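Local coordinates for mannosylglycerate hydrolase MGH1-like glycoside hydrolase domain-containing protein (Thermus thermophilus HB8, PDB 4WVA), which hydrolyses mannosylglycerate, a solute that thermophiles accumulate under osmotic stress, to mannose and glycerate, and very probably glucosylglycerate as well, at residues Q103-A108 / A239-A244; V233-N238 / G282-W287; A301-L306 / E364-Y369. All blocks are in the same frame, centred on the assembly; numbering follows the deposited sequence. Where two conformers were deposited one is given.

Contact 1 of 3, residues Q103-A108 / A239-A244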
loop_
_atom_site.group_PDB
_atom_site.type_symbol
_atom_site.label_atom_id
_atom_site.label_comp_id
_atom_site.label_asym_id
_atom_site.label_seq_id
_atom_site.Cartn_x
_atom_site.Cartn_y
_atom_site.Cartn_z
ATOM N N GLN A 103 3.791 26.037 -8.071
ATOM C CA GLN A 103 4.982 25.539 -7.354
ATOM C C GLN A 103 4.546 24.350 -6.504
ATOM O O GLN A 103 3.359 24.088 -6.385
ATOM C CB GLN A 103 5.601 26.624 -6.467
ATOM C CG GLN A 103 6.969 27.095 -6.939
ATOM C CD GLN A 103 7.664 28.017 -5.943
ATOM O OE1 GLN A 103 7.088 28.433 -4.916
ATOM N NE2 GLN A 103 8.905 28.341 -6.234
ATOM N N PRO A 104 5.507 23.635 -5.893
ATOM C CA PRO A 104 5.082 22.414 -5.199
ATOM C C PRO A 104 4.073 22.680 -4.074
ATOM O O PRO A 104 4.299 23.554 -3.224
ATOM C CB PRO A 104 6.403 21.854 -4.650
ATOM C CG PRO A 104 7.431 22.382 -5.601
ATOM C CD PRO A 104 6.971 23.772 -5.890
ATOM N N PRO A 105 2.967 21.916 -4.057
ATOM C CA PRO A 105 1.818 22.250 -3.223
ATOM C C PRO A 105 1.970 21.703 -1.806
ATOM O O PRO A 105 1.212 20.852 -1.386
ATOM C CB PRO A 105 0.661 21.609 -3.974
ATOM C CG PRO A 105 1.259 20.437 -4.659
ATOM C CD PRO A 105 2.631 20.885 -5.072
ATOM N N VAL A 106 2.979 22.189 -1.087
ATOM C CA VAL A 106 3.215 21.727 0.279
ATOM C C VAL A 106 2.211 22.355 1.262
ATOM O O VAL A 106 2.119 21.946 2.419
ATOM C CB VAL A 106 4.676 21.980 0.680
ATOM C CG1 VAL A 106 4.899 23.427 0.942
ATOM C CG2 VAL A 106 5.061 21.187 1.927
ATOM N N VAL A 107 1.390 23.296 0.798
ATOM C CA VAL A 107 0.604 24.105 1.731
ATOM C C VAL A 107 -0.410 23.293 2.564
ATOM O O VAL A 107 -0.572 23.570 3.753
ATOM C CB VAL A 107 -0.036 25.346 1.049
ATOM C CG1 VAL A 107 -1.000 24.957 -0.065
ATOM C CG2 VAL A 107 -0.676 26.248 2.092
ATOM N N ALA A 108 -1.054 22.275 1.997
ATOM C CA ALA A 108 -2.070 21.543 2.801
ATOM C C ALA A 108 -1.460 20.833 3.997
ATOM O O ALA A 108 -2.081 20.697 5.049
ATOM C CB ALA A 108 -2.841 20.555 1.946
ATOM N N ALA A 239 5.605 14.027 -5.228
ATOM C CA ALA A 239 5.708 13.491 -3.881
ATOM C C ALA A 239 5.089 14.460 -2.900
ATOM O O ALA A 239 4.364 14.059 -1.976
ATOM C CB ALA A 239 7.148 13.229 -3.510
ATOM N N ILE A 240 5.370 15.744 -3.094
ATOM C CA ILE A 240 4.800 16.786 -2.229
ATOM C C ILE A 240 3.270 16.855 -2.355
ATOM O O ILE A 240 2.541 16.984 -1.345
ATOM C CB ILE A 240 5.507 18.148 -2.494
ATOM C CG1 ILE A 240 6.910 18.110 -1.864
ATOM C CG2 ILE A 240 4.709 19.336 -1.968
ATOM C CD1 ILE A 240 7.797 19.227 -2.325
ATOM N N LEU A 241 2.768 16.732 -3.582
ATOM C CA LEU A 241 1.322 16.685 -3.820
ATOM C C LEU A 241 0.658 15.467 -3.178
ATOM O O LEU A 241 -0.414 15.579 -2.587
ATOM C CB LEU A 241 1.026 16.748 -5.311
ATOM C CG LEU A 241 -0.434 16.587 -5.768
ATOM C CD1 LEU A 241 -1.369 17.575 -5.085
ATOM C CD2 LEU A 241 -0.528 16.740 -7.276
ATOM N N GLN A 242 1.285 14.299 -3.283
ATOM C CA GLN A 242 0.723 13.104 -2.643
ATOM C C GLN A 242 0.637 13.319 -1.132
ATOM O O GLN A 242 -0.369 13.006 -0.514
ATOM C CB GLN A 242 1.560 11.872 -2.973
ATOM C CG GLN A 242 1.168 10.593 -2.225
ATOM C CD GLN A 242 -0.150 9.962 -2.682
ATOM O OE1 GLN A 242 -0.755 10.367 -3.678
ATOM N NE2 GLN A 242 -0.593 8.957 -1.934
ATOM N N ARG A 243 1.717 13.821 -0.525
ATOM C CA ARG A 243 1.684 14.109 0.908
ATOM C C ARG A 243 0.581 15.112 1.235
ATOM O O ARG A 243 -0.179 14.916 2.194
ATOM C CB ARG A 243 3.036 14.606 1.407
ATOM C CG ARG A 243 3.056 15.021 2.869
ATOM C CD ARG A 243 2.612 13.953 3.853
ATOM N NE ARG A 243 2.678 14.459 5.220
ATOM C CZ ARG A 243 3.765 14.414 6.006
ATOM N NH1 ARG A 243 4.883 13.858 5.594
ATOM N NH2 ARG A 243 3.721 14.926 7.223
ATOM N N ALA A 244 0.474 16.163 0.427
ATOM C CA ALA A 244 -0.502 17.198 0.665
ATOM C C ALA A 244 -1.929 16.658 0.529
ATOM O O ALA A 244 -2.795 17.044 1.302
ATOM C CB ALA A 244 -0.262 18.370 -0.263
#

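Contact 2 of 3, residues V233-N238 / G282-W287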
loop_
_atom_site.group_PDB
_atom_site.type_symbol
_atom_site.label_atom_id
_atom_site.label_comp_id
_atom_site.label_asym_id
_atom_site.label_seq_id
_atom_site.Cartn_x
_atom_site.Cartn_y
_atom_site.Cartn_z
ATOM N N VAL A 233 6.995 15.126 -15.614
ATOM C CA VAL A 233 6.473 14.629 -14.347
ATOM C C VAL A 233 7.630 14.711 -13.352
ATOM O O VAL A 233 8.551 13.894 -13.369
ATOM C CB VAL A 233 5.911 13.192 -14.439
ATOM C CG1 VAL A 233 5.509 12.698 -13.054
ATOM C CG2 VAL A 233 4.722 13.158 -15.401
ATOM N N ASP A 234 7.573 15.719 -12.476
ATOM C CA ASP A 234 8.589 15.958 -11.475
ATOM C C ASP A 234 8.320 15.090 -10.240
ATOM O O ASP A 234 7.244 15.186 -9.617
ATOM C CB ASP A 234 8.596 17.446 -11.095
ATOM C CG ASP A 234 9.515 17.766 -9.918
ATOM O OD1 ASP A 234 10.465 17.007 -9.627
ATOM O OD2 ASP A 234 9.261 18.812 -9.264
ATOM N N VAL A 235 9.295 14.280 -9.862
ATOM C CA VAL A 235 9.147 13.453 -8.677
ATOM C C VAL A 235 8.946 14.300 -7.418
ATOM O O VAL A 235 8.157 13.941 -6.541
ATOM C CB VAL A 235 10.312 12.446 -8.493
ATOM C CG1 VAL A 235 11.660 13.131 -8.311
ATOM C CG2 VAL A 235 10.027 11.518 -7.334
ATOM N N GLY A 236 9.642 15.440 -7.328
ATOM C CA GLY A 236 9.493 16.299 -6.165
ATOM C C GLY A 236 8.089 16.880 -6.026
ATOM O O GLY A 236 7.457 16.744 -4.978
ATOM N N PHE A 237 7.610 17.526 -7.092
ATOM C CA PHE A 237 6.284 18.132 -7.133
ATOM C C PHE A 237 5.244 17.085 -6.760
ATOM O O PHE A 237 4.397 17.308 -5.930
ATOM C CB PHE A 237 6.001 18.698 -8.525
ATOM C CG PHE A 237 4.844 19.653 -8.579
ATOM C CD1 PHE A 237 3.550 19.200 -8.525
ATOM C CD2 PHE A 237 5.060 21.021 -8.727
ATOM C CE1 PHE A 237 2.488 20.082 -8.584
ATOM C CE2 PHE A 237 4.006 21.902 -8.792
ATOM C CZ PHE A 237 2.721 21.441 -8.714
ATOM N N ASN A 238 5.353 15.911 -7.364
ATOM C CA ASN A 238 4.362 14.868 -7.142
ATOM C C ASN A 238 4.413 14.199 -5.783
ATOM O O ASN A 238 3.368 13.850 -5.224
ATOM C CB ASN A 238 4.415 13.850 -8.283
ATOM C CG ASN A 238 3.674 14.357 -9.501
ATOM O OD1 ASN A 238 2.449 14.286 -9.561
ATOM N ND2 ASN A 238 4.411 14.933 -10.454
ATOM N N GLY A 282 17.910 1.995 -8.748
ATOM C CA GLY A 282 17.579 2.030 -7.346
ATOM C C GLY A 282 17.282 3.445 -6.868
ATOM O O GLY A 282 17.787 3.895 -5.845
ATOM N N PHE A 283 16.435 4.138 -7.613
ATOM C CA PHE A 283 16.125 5.529 -7.303
ATOM C C PHE A 283 14.858 5.966 -8.023
ATOM O O PHE A 283 14.429 5.313 -8.955
ATOM C CB PHE A 283 17.295 6.406 -7.760
ATOM C CG PHE A 283 17.463 7.639 -6.944
ATOM C CD1 PHE A 283 17.962 7.555 -5.651
ATOM C CD2 PHE A 283 17.128 8.886 -7.450
ATOM C CE1 PHE A 283 18.115 8.689 -4.869
ATOM C CE2 PHE A 283 17.293 10.021 -6.671
ATOM C CZ PHE A 283 17.797 9.929 -5.387
ATOM N N TYR A 284 14.245 7.051 -7.547
ATOM C CA TYR A 284 13.087 7.632 -8.214
ATOM C C TYR A 284 13.539 8.702 -9.207
ATOM O O TYR A 284 14.323 9.593 -8.847
ATOM C CB TYR A 284 12.143 8.301 -7.225
ATOM C CG TYR A 284 11.376 7.375 -6.291
ATOM C CD1 TYR A 284 10.158 6.847 -6.661
ATOM C CD2 TYR A 284 11.856 7.081 -5.019
ATOM C CE1 TYR A 284 9.420 6.046 -5.797
ATOM C CE2 TYR A 284 11.145 6.270 -4.152
ATOM C CZ TYR A 284 9.928 5.750 -4.542
ATOM O OH TYR A 284 9.225 4.946 -3.663
ATOM N N PHE A 285 13.016 8.629 -10.423
ATOM C CA PHE A 285 13.328 9.605 -11.469
ATOM C C PHE A 285 12.106 10.418 -11.844
ATOM O O PHE A 285 10.992 9.903 -11.880
ATOM C CB PHE A 285 13.808 8.901 -12.746
ATOM C CG PHE A 285 15.173 8.260 -12.637
ATOM C CD1 PHE A 285 16.189 8.842 -11.904
ATOM C CD2 PHE A 285 15.443 7.075 -13.324
ATOM C CE1 PHE A 285 17.448 8.244 -11.828
ATOM C CE2 PHE A 285 16.695 6.477 -13.248
ATOM C CZ PHE A 285 17.688 7.061 -12.490
ATOM N N SER A 286 12.337 11.685 -12.190
ATOM C CA SER A 286 11.346 12.446 -12.922
ATOM C C SER A 286 11.279 11.908 -14.363
ATOM O O SER A 286 12.223 11.249 -14.836
ATOM C CB SER A 286 11.725 13.926 -12.917
ATOM O OG SER A 286 11.726 14.463 -11.597
ATOM N N TRP A 287 10.153 12.174 -15.031
ATOM C CA TRP A 287 9.913 11.734 -16.391
ATOM C C TRP A 287 9.727 12.892 -17.361
ATOM O O TRP A 287 9.051 13.874 -17.063
ATOM C CB TRP A 287 8.697 10.830 -16.457
ATOM C CG TRP A 287 8.839 9.488 -15.832
ATOM C CD1 TRP A 287 9.955 8.918 -15.294
ATOM C CD2 TRP A 287 7.807 8.511 -15.729
ATOM N NE1 TRP A 287 9.670 7.649 -14.856
ATOM C CE2 TRP A 287 8.358 7.381 -15.113
ATOM C CE3 TRP A 287 6.452 8.495 -16.081
ATOM C CZ2 TRP A 287 7.608 6.234 -14.852
ATOM C CZ3 TRP A 287 5.713 7.358 -15.816
ATOM C CH2 TRP A 287 6.294 6.250 -15.202
#

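Contact 3 of 3, residues A301-L306 / E364-Y369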
loop_
_atom_site.group_PDB
_atom_site.type_symbol
_atom_site.label_atom_id
_atom_site.label_comp_id
_atom_site.label_asym_id
_atom_site.label_seq_id
_atom_site.Cartn_x
_atom_site.Cartn_y
_atom_site.Cartn_z
ATOM N N ALA A 301 15.419 15.461 -5.067
ATOM C CA ALA A 301 13.965 15.330 -5.203
ATOM C C ALA A 301 13.510 13.871 -5.205
ATOM O O ALA A 301 12.410 13.561 -4.779
ATOM C CB ALA A 301 13.471 16.013 -6.467
ATOM N N GLY A 302 14.371 12.984 -5.679
ATOM C CA GLY A 302 14.084 11.564 -5.712
ATOM C C GLY A 302 13.979 10.884 -4.358
ATOM O O GLY A 302 13.544 9.749 -4.308
ATOM N N PHE A 303 14.381 11.560 -3.279
ATOM C CA PHE A 303 14.148 11.084 -1.915
ATOM C C PHE A 303 12.758 11.486 -1.404
ATOM O O PHE A 303 12.272 10.911 -0.427
ATOM C CB PHE A 303 15.198 11.620 -0.942
ATOM C CG PHE A 303 16.563 11.033 -1.126
ATOM C CD1 PHE A 303 16.919 9.858 -0.460
ATOM C CD2 PHE A 303 17.487 11.653 -1.938
ATOM C CE1 PHE A 303 18.179 9.313 -0.618
ATOM C CE2 PHE A 303 18.760 11.107 -2.103
ATOM C CZ PHE A 303 19.091 9.938 -1.460
ATOM N N LEU A 304 12.089 12.418 -2.081
ATOM C CA LEU A 304 10.876 12.994 -1.515
ATOM C C LEU A 304 9.686 12.021 -1.452
ATOM O O LEU A 304 8.796 12.246 -0.654
ATOM C CB LEU A 304 10.518 14.315 -2.185
ATOM C CG LEU A 304 11.490 15.462 -1.869
ATOM C CD1 LEU A 304 11.159 16.638 -2.762
ATOM C CD2 LEU A 304 11.411 15.861 -0.402
ATOM N N PRO A 305 9.692 10.909 -2.214
ATOM C CA PRO A 305 8.583 9.969 -1.936
ATOM C C PRO A 305 8.543 9.443 -0.499
ATOM O O PRO A 305 7.497 9.016 -0.031
ATOM C CB PRO A 305 8.771 8.884 -2.997
ATOM C CG PRO A 305 9.359 9.637 -4.137
ATOM C CD PRO A 305 10.354 10.570 -3.481
ATOM N N LEU A 306 9.660 9.486 0.213
ATOM C CA LEU A 306 9.624 9.157 1.639
ATOM C C LEU A 306 8.666 10.073 2.417
ATOM O O LEU A 306 7.945 9.626 3.313
ATOM C CB LEU A 306 11.023 9.246 2.232
ATOM C CG LEU A 306 12.068 8.295 1.662
ATOM C CD1 LEU A 306 13.467 8.773 2.037
ATOM C CD2 LEU A 306 11.826 6.861 2.113
ATOM N N GLU A 364 12.249 14.061 7.728
ATOM C CA GLU A 364 10.882 13.687 8.103
ATOM C C GLU A 364 10.537 12.313 7.515
ATOM O O GLU A 364 10.032 11.448 8.219
ATOM C CB GLU A 364 9.880 14.747 7.629
ATOM C CG GLU A 364 9.807 15.955 8.543
ATOM C CD GLU A 364 8.924 15.731 9.750
ATOM O OE1 GLU A 364 7.916 15.004 9.617
ATOM O OE2 GLU A 364 9.185 16.326 10.818
ATOM N N GLY A 365 10.792 12.140 6.219
ATOM C CA GLY A 365 10.470 10.881 5.532
ATOM C C GLY A 365 11.264 9.723 6.103
ATOM O O GLY A 365 10.704 8.663 6.402
ATOM N N PHE A 366 12.569 9.908 6.278
ATOM C CA PHE A 366 13.374 8.828 6.822
ATOM C C PHE A 366 12.934 8.446 8.230
ATOM O O PHE A 366 12.878 7.250 8.558
ATOM C CB PHE A 366 14.870 9.138 6.767
ATOM C CG PHE A 366 15.518 8.807 5.448
ATOM C CD1 PHE A 366 15.449 7.509 4.921
ATOM C CD2 PHE A 366 16.234 9.761 4.747
ATOM C CE1 PHE A 366 16.046 7.198 3.727
ATOM C CE2 PHE A 366 16.855 9.444 3.552
ATOM C CZ PHE A 366 16.766 8.160 3.041
ATOM N N ARG A 367 12.600 9.438 9.054
ATOM C CA ARG A 367 12.082 9.180 10.406
ATOM C C ARG A 367 10.841 8.316 10.333
ATOM O O ARG A 367 10.698 7.357 11.099
ATOM C CB ARG A 367 11.782 10.497 11.133
ATOM C CG ARG A 367 11.328 10.353 12.587
ATOM C CD ARG A 367 9.839 10.051 12.775
ATOM N NE ARG A 367 9.012 10.843 11.862
ATOM C CZ ARG A 367 8.624 12.104 12.057
ATOM N NH1 ARG A 367 8.950 12.753 13.175
ATOM N NH2 ARG A 367 7.895 12.718 11.124
ATOM N N ASP A 368 9.947 8.643 9.411
ATOM C CA ASP A 368 8.680 7.937 9.297
ATOM C C ASP A 368 8.909 6.461 8.929
ATOM O O ASP A 368 8.079 5.601 9.253
ATOM C CB ASP A 368 7.803 8.583 8.222
ATOM C CG ASP A 368 7.292 9.962 8.602
ATOM O OD1 ASP A 368 7.300 10.334 9.802
ATOM O OD2 ASP A 368 6.837 10.685 7.673
ATOM N N TYR A 369 10.017 6.182 8.244
ATOM C CA TYR A 369 10.373 4.814 7.844
ATOM C C TYR A 369 11.310 4.126 8.844
ATOM O O TYR A 369 11.799 3.031 8.580
ATOM C CB TYR A 369 10.949 4.805 6.405
ATOM C CG TYR A 369 9.844 4.858 5.364
ATOM C CD1 TYR A 369 9.312 6.063 4.948
ATOM C CD2 TYR A 369 9.267 3.694 4.860
ATOM C CE1 TYR A 369 8.262 6.126 4.056
ATOM C CE2 TYR A 369 8.201 3.742 3.971
ATOM C CZ TYR A 369 7.721 4.958 3.547
ATOM O OH TYR A 369 6.695 5.054 2.655
HETATM O O HOH W 1 5.999 9.710 5.292
#

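Contact 1 of 3, residues Q103-A108 / A239-A244
Ile240 lays its CG2 methyl against the turn made by Pro104, Pro105 and Val106, leading into helix 107-117. With CG2 anti to the backbone N, the methyl comes 3.5 Å from Val106 N and 3.7 Å from Val106 CB. The other branch, extended at chi2 (166°), carries CD1 to Pro104 CB at 3.8 Å. Pro105 centres an inverse gamma turn; its ring crosses the side chains of Ile240 and Leu241 obliquely and sets CG 3.8 Å from Leu241 CB. One turn further along helix 235-254 Ala244 approaches the same turn: its CB is 3.1 Å from Pro105 O, a tight carbon-oxygen contact, and 4.0 Å from Ala108 CB. Small alanines on both sides let the backbones close to 5.1 Å between Ala108 CA and Ala244 CA. Helix 33-43 borders this packing through Trp34, which touches Pro104 and Ile240. The contact joins this turn to helix 235-254 within the (alpha/alpha)6 barrel, beside the probable substrate site: a hydrogen bond from Trp34 N to Gln103 OE1 links two likely substrate-binding residues. No hydrogen bond crosses between the segments, so the fit rests on the shape of buried apolar groups, with proline rings stiffening one partner.

Contact 2 of 3, residues V233-N238 / G282-W287
Ser286 can be followed outward from its CB, which lies 3.2 Å from Val233 O, to a hydroxyl that reaches the start of helix 235-254. OG stands anti to the carbonyl carbon (chi1 -63°) and accepts from Val235 N at 3.0 Å; the N-H...O angle of 170° makes this bond nearly straight. The Val235 CG1 methyl also packs on OG, while CG2 meets Tyr284 CB at 3.9 Å, the two side chains crossing at about a right angle. An alanine in place of Ser286 would remove the acceptor for Val235 N and would probably loosen the hold of the strand on this helix start.

Asp234 is the N-cap. Its OD1 takes Gly236 N at 2.9 Å, approached from well above the carboxylate plane, and OD2 receives a weak bond from Phe237 N. Serine and aspartate together therefore serve three backbone N-H groups of the first turn. Asp234 O in turn accepts both Asn238 N and Asn238 ND2, tying the side chain of Asn238 back to the same turn.

Just before the helix, Val233 and Trp287 form an antiparallel hydrogen-bonded pair: Val233 N donates to Trp287 O at 2.8 Å, and Trp287 N to Val233 O at 2.9 Å. Strand 232-233 is thereby joined to strand 283-288, which also pairs with strands 277-278 and 293-294, while helix 305-308 touches Val235 and Tyr284 through Pro305 and helix 313-327 packs against Tyr284.

Contact 3 of 3, residues A301-L306 / E364-Y369
Leu306, with CG anti to the carbonyl carbon (chi1 -62°) and an extended chi2 of 163°, spreads its two methyls between the rings of Phe366 and Tyr369. Within the (alpha/alpha)6-barrel fold, a 3-10 segment (301-303) and the start of the short helix 305-308 pack on the end of helix 356-368. CD1 sits over the centre of the Phe366 ring, 3.5 Å from the centroid and 13° off the ring normal, a CH-pi contact. CD2 lies 3.9 Å from Tyr369 CD1. Phe303, crossing Phe366 obliquely, brings its CD1 to 3.9 Å from Phe366 CZ.

The backbones come closest at Gly365, whose CA is 4.3 Å from Leu306 CA; a CB on Gly365 would clash with Leu306 CB. Leu306 O lies at the edge of the Tyr369 ring, near its plane, while the hydroxyl of Tyr369 bonds to Pro311 O. Asp368 is gripped side-on by Arg367, whose NE and NH2 both reach OD1. The other oxygen, OD2, forms a salt bridge with Arg279 of the second subunit, placing this helix end at a subunit interface. A water bridges the two segments, donating to Leu306 O at 2.8 Å and to Asp368 OD2 at 2.7 Å.

How the contacts relate
Helix 235-254 ties contact 1 to contact 2: its first turn meets strand 283-288, and the next turns pack on residues 103-108. Phe237, on this first turn, reaches contact 1, with CE1 3.6 Å from Pro105 CD. Residues 301-306 link contact 3 to both others: Ala239 CB lies 3.4 Å from Leu304 O, and Phe283 CZ is 3.6 Å from Phe303 CE2 in an edge-to-face pair. The contact centres are 13 to 14 Å apart, and atoms of each touch the other two. Contact 1, which includes Gln103, lies nearest the probable substrate site; the likely substrate-binding residues Gly163 and Trp350 lie about 7 Å and 11 Å from the side chains of Asp234 and Phe303, respectively.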